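Local coordinates for lovastatin nonaketide synthase, polyketide synthase component (Aspergillus terreus, PDB 7CPX), which builds the nonaketide backbone of lovastatin, condensing malonyl units, methylating and reducing the growing chain to give carrier-bound dihydromonacolin L, at residues S200-L212 / R244-Q258. The protein carries 2 engineered substitutions. Residues are numbered along the deposited sequence; the frame is centred on the assembly and turned at random.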
# COMPACT_ATOMS: atom_id res chain seq x y z
N SER A 200 10.61 36.31 -40.27
CA SER A 200 9.36 36.35 -39.53
C SER A 200 8.98 37.80 -39.29
O SER A 200 9.68 38.52 -38.59
CB SER A 200 9.48 35.60 -38.20
OG SER A 200 9.80 34.24 -38.41
N SER A 201 7.86 38.22 -39.88
CA SER A 201 7.37 39.57 -39.66
C SER A 201 6.96 39.80 -38.21
O SER A 201 6.90 40.95 -37.76
CB SER A 201 6.17 39.86 -40.57
OG SER A 201 5.53 41.06 -40.21
N MET A 202 6.69 38.72 -37.47
CA MET A 202 6.26 38.83 -36.08
C MET A 202 6.81 37.63 -35.32
O MET A 202 7.09 36.58 -35.91
CB MET A 202 4.73 38.87 -35.99
CG MET A 202 4.17 38.86 -34.58
SD MET A 202 2.37 38.81 -34.59
CE MET A 202 2.05 37.63 -33.29
N ALA A 203 6.97 37.80 -34.01
CA ALA A 203 7.50 36.73 -33.18
C ALA A 203 6.93 36.86 -31.78
O ALA A 203 7.09 37.90 -31.13
CB ALA A 203 9.03 36.78 -33.13
N ILE A 204 6.26 35.81 -31.31
CA ILE A 204 5.82 35.76 -29.93
C ILE A 204 7.00 35.34 -29.07
O ILE A 204 7.64 34.31 -29.34
CB ILE A 204 4.64 34.79 -29.76
CG1 ILE A 204 3.41 35.30 -30.51
CG2 ILE A 204 4.33 34.60 -28.29
CD1 ILE A 204 2.94 36.67 -30.09
N ALA A 205 7.32 36.14 -28.07
CA ALA A 205 8.25 35.76 -27.02
C ALA A 205 7.41 35.55 -25.77
O ALA A 205 6.88 36.50 -25.20
CB ALA A 205 9.31 36.83 -26.80
N ALA A 206 7.26 34.29 -25.37
CA ALA A 206 6.38 33.94 -24.27
C ALA A 206 7.18 33.24 -23.19
O ALA A 206 8.31 32.80 -23.39
CB ALA A 206 5.23 33.04 -24.75
N GLY A 207 6.57 33.15 -22.02
CA GLY A 207 7.15 32.43 -20.90
C GLY A 207 6.05 31.91 -20.02
O GLY A 207 4.97 32.52 -19.92
N ALA A 208 6.31 30.78 -19.37
CA ALA A 208 5.29 30.15 -18.54
C ALA A 208 5.94 29.43 -17.38
O ALA A 208 6.76 28.53 -17.58
CB ALA A 208 4.45 29.17 -19.37
N ASN A 209 5.58 29.83 -16.16
CA ASN A 209 5.93 29.10 -14.95
C ASN A 209 4.67 28.97 -14.11
O ASN A 209 4.02 29.97 -13.81
CB ASN A 209 7.02 29.80 -14.16
CG ASN A 209 7.25 29.17 -12.80
OD1 ASN A 209 7.98 28.19 -12.67
ND2 ASN A 209 6.62 29.74 -11.78
N LEU A 210 4.34 27.74 -13.74
CA LEU A 210 3.12 27.47 -12.99
C LEU A 210 3.43 26.54 -11.82
O LEU A 210 4.37 25.74 -11.87
CB LEU A 210 2.05 26.85 -13.88
CG LEU A 210 1.52 27.76 -14.98
CD1 LEU A 210 0.49 27.03 -15.81
CD2 LEU A 210 0.92 29.03 -14.40
N ILE A 211 2.61 26.66 -10.78
CA ILE A 211 2.76 25.87 -9.57
C ILE A 211 1.62 24.86 -9.52
O ILE A 211 0.54 25.15 -8.99
CB ILE A 211 2.78 26.78 -8.32
CG1 ILE A 211 4.09 27.55 -8.27
CG2 ILE A 211 2.58 25.96 -7.07
CD1 ILE A 211 4.03 28.80 -7.44
N LEU A 212 1.87 23.68 -10.07
CA LEU A 212 0.87 22.62 -10.12
C LEU A 212 1.24 21.41 -9.28
O LEU A 212 0.37 20.59 -8.99
CB LEU A 212 0.64 22.17 -11.57
CG LEU A 212 0.53 23.29 -12.61
CD1 LEU A 212 0.69 22.74 -14.01
CD2 LEU A 212 -0.79 24.01 -12.47
N ARG A 244 8.85 31.29 -5.48
CA ARG A 244 8.29 30.90 -6.76
C ARG A 244 7.03 31.69 -7.05
O ARG A 244 6.25 32.01 -6.14
CB ARG A 244 7.99 29.40 -6.77
CG ARG A 244 9.22 28.52 -6.85
CD ARG A 244 8.84 27.04 -6.86
NE ARG A 244 7.72 26.78 -7.74
CZ ARG A 244 7.79 26.79 -9.07
NH1 ARG A 244 8.93 27.05 -9.69
NH2 ARG A 244 6.69 26.55 -9.78
N GLY A 245 6.83 32.02 -8.31
CA GLY A 245 5.65 32.76 -8.73
C GLY A 245 5.05 32.15 -9.98
O GLY A 245 5.77 31.68 -10.87
N GLU A 246 3.73 32.15 -10.04
CA GLU A 246 3.01 31.67 -11.21
C GLU A 246 2.77 32.84 -12.15
O GLU A 246 2.11 33.81 -11.79
CB GLU A 246 1.67 31.04 -10.82
CG GLU A 246 1.78 29.72 -10.12
CD GLU A 246 0.46 28.98 -10.12
OE1 GLU A 246 -0.59 29.64 -10.24
OE2 GLU A 246 0.47 27.73 -10.02
N ALA A 247 3.30 32.73 -13.37
CA ALA A 247 3.10 33.78 -14.35
C ALA A 247 3.21 33.18 -15.75
O ALA A 247 4.06 32.32 -16.01
CB ALA A 247 4.12 34.91 -14.18
N VAL A 248 2.33 33.64 -16.63
CA VAL A 248 2.36 33.30 -18.04
C VAL A 248 2.32 34.60 -18.81
O VAL A 248 1.31 35.32 -18.78
CB VAL A 248 1.20 32.38 -18.45
CG1 VAL A 248 1.31 32.02 -19.91
CG2 VAL A 248 1.20 31.13 -17.58
N CYS A 249 3.40 34.91 -19.52
CA CYS A 249 3.52 36.16 -20.26
C CYS A 249 3.68 35.85 -21.74
O CYS A 249 4.25 34.83 -22.11
CB CYS A 249 4.72 36.98 -19.77
SG CYS A 249 4.87 38.60 -20.55
N SER A 250 3.14 36.74 -22.57
CA SER A 250 3.34 36.67 -24.01
C SER A 250 3.57 38.08 -24.51
O SER A 250 2.86 39.00 -24.13
CB SER A 250 2.14 36.04 -24.72
OG SER A 250 1.88 34.74 -24.22
N VAL A 251 4.58 38.25 -25.37
CA VAL A 251 4.96 39.55 -25.88
C VAL A 251 5.11 39.44 -27.39
O VAL A 251 5.91 38.64 -27.88
CB VAL A 251 6.27 40.04 -25.23
CG1 VAL A 251 6.97 41.04 -26.11
CG2 VAL A 251 5.99 40.63 -23.86
N VAL A 252 4.35 40.25 -28.12
CA VAL A 252 4.45 40.28 -29.57
C VAL A 252 5.60 41.20 -29.94
O VAL A 252 5.61 42.38 -29.59
CB VAL A 252 3.13 40.75 -30.21
CG1 VAL A 252 3.20 40.62 -31.72
CG2 VAL A 252 1.96 39.97 -29.65
N LEU A 253 6.59 40.65 -30.65
CA LEU A 253 7.79 41.36 -31.02
C LEU A 253 7.85 41.50 -32.53
O LEU A 253 7.50 40.57 -33.27
CB LEU A 253 9.03 40.62 -30.53
CG LEU A 253 9.16 40.44 -29.02
CD1 LEU A 253 10.39 39.62 -28.68
CD2 LEU A 253 9.23 41.79 -28.35
N LYS A 254 8.29 42.66 -32.99
CA LYS A 254 8.44 42.92 -34.42
C LYS A 254 9.59 43.89 -34.61
O LYS A 254 9.99 44.60 -33.68
CB LYS A 254 7.16 43.49 -35.03
CG LYS A 254 5.92 42.68 -34.72
CD LYS A 254 4.67 43.30 -35.32
CE LYS A 254 4.71 43.26 -36.84
NZ LYS A 254 3.41 43.66 -37.45
N THR A 255 10.13 43.91 -35.82
CA THR A 255 11.10 44.94 -36.16
C THR A 255 10.39 46.29 -36.20
O THR A 255 9.26 46.39 -36.70
CB THR A 255 11.77 44.64 -37.50
OG1 THR A 255 10.89 45.02 -38.57
CG2 THR A 255 12.10 43.17 -37.62
N LEU A 256 11.04 47.31 -35.66
CA LEU A 256 10.39 48.61 -35.54
C LEU A 256 9.79 49.05 -36.87
O LEU A 256 8.65 49.51 -36.92
CB LEU A 256 11.40 49.65 -35.03
CG LEU A 256 10.87 51.06 -34.78
CD1 LEU A 256 9.68 51.03 -33.84
CD2 LEU A 256 11.97 51.94 -34.21
N SER A 257 10.54 48.88 -37.96
CA SER A 257 10.01 49.21 -39.27
C SER A 257 8.80 48.35 -39.61
O SER A 257 7.81 48.84 -40.16
CB SER A 257 11.10 49.04 -40.33
OG SER A 257 11.57 47.71 -40.36
N GLN A 258 8.87 47.05 -39.29
CA GLN A 258 7.75 46.16 -39.59
C GLN A 258 6.51 46.56 -38.81
O GLN A 258 5.39 46.52 -39.34
CB GLN A 258 8.14 44.72 -39.28
CG GLN A 258 7.07 43.70 -39.65
CD GLN A 258 6.79 43.66 -41.14
OE1 GLN A 258 7.71 43.76 -41.95
NE2 GLN A 258 5.53 43.52 -41.50
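Strands 203-209 and 247-255 run antiparallel, their axes approaching to 4.6 Å with 167° between their directions, joined by eight backbone hydrogen bonds, two in each of the pairs Ala203-Leu253, Ala205-Val251, Gly207-Cys249 and Asn209-Ala247. On the face of Ile204, Ala206, Val248 and Val252, the two methyls of Val252 divide the neighbours: CG1, anti to the backbone N, meets Met202 CG at 3.5 Å, whereas CG2 meets Ile204 CD1, also at 3.5 Å. Farther along, Val248 CG2 reaches Leu210 CD2 at 3.8 Å. Helix 97-113 packs on this face, and Ser250 OG hydrogen-bonds Thr105 there. On the other face Leu253 CD1 lies against Ala205 CB (3.5 Å), and helix 183-196 covers both residues, while helix 369-386 packs on Ala247 and Cys249.

Beyond the paired residues, Arg244 bends back at chi3, bringing its guanidinium edge to Asn209; the bond from Arg244 NH1 to Asn209 OD1 is weak at 3.3 Å, with amide and guanidinium planes 65° apart. The stronger partner of Asn209 OD1 is the hydroxyl of Thr133. At the far end Lys254 CE lies 3.3 Å from Ser201 O, and its NZ forms salt bridges with Asp262 and Asp264. Two neighbouring strands of the thiolase-fold ketosynthase core are thus sandwiched between helices, and the Arg244 side chain, just before the second strand, lies about 6 Å from that of His367, a predicted ketosynthase active-site residue.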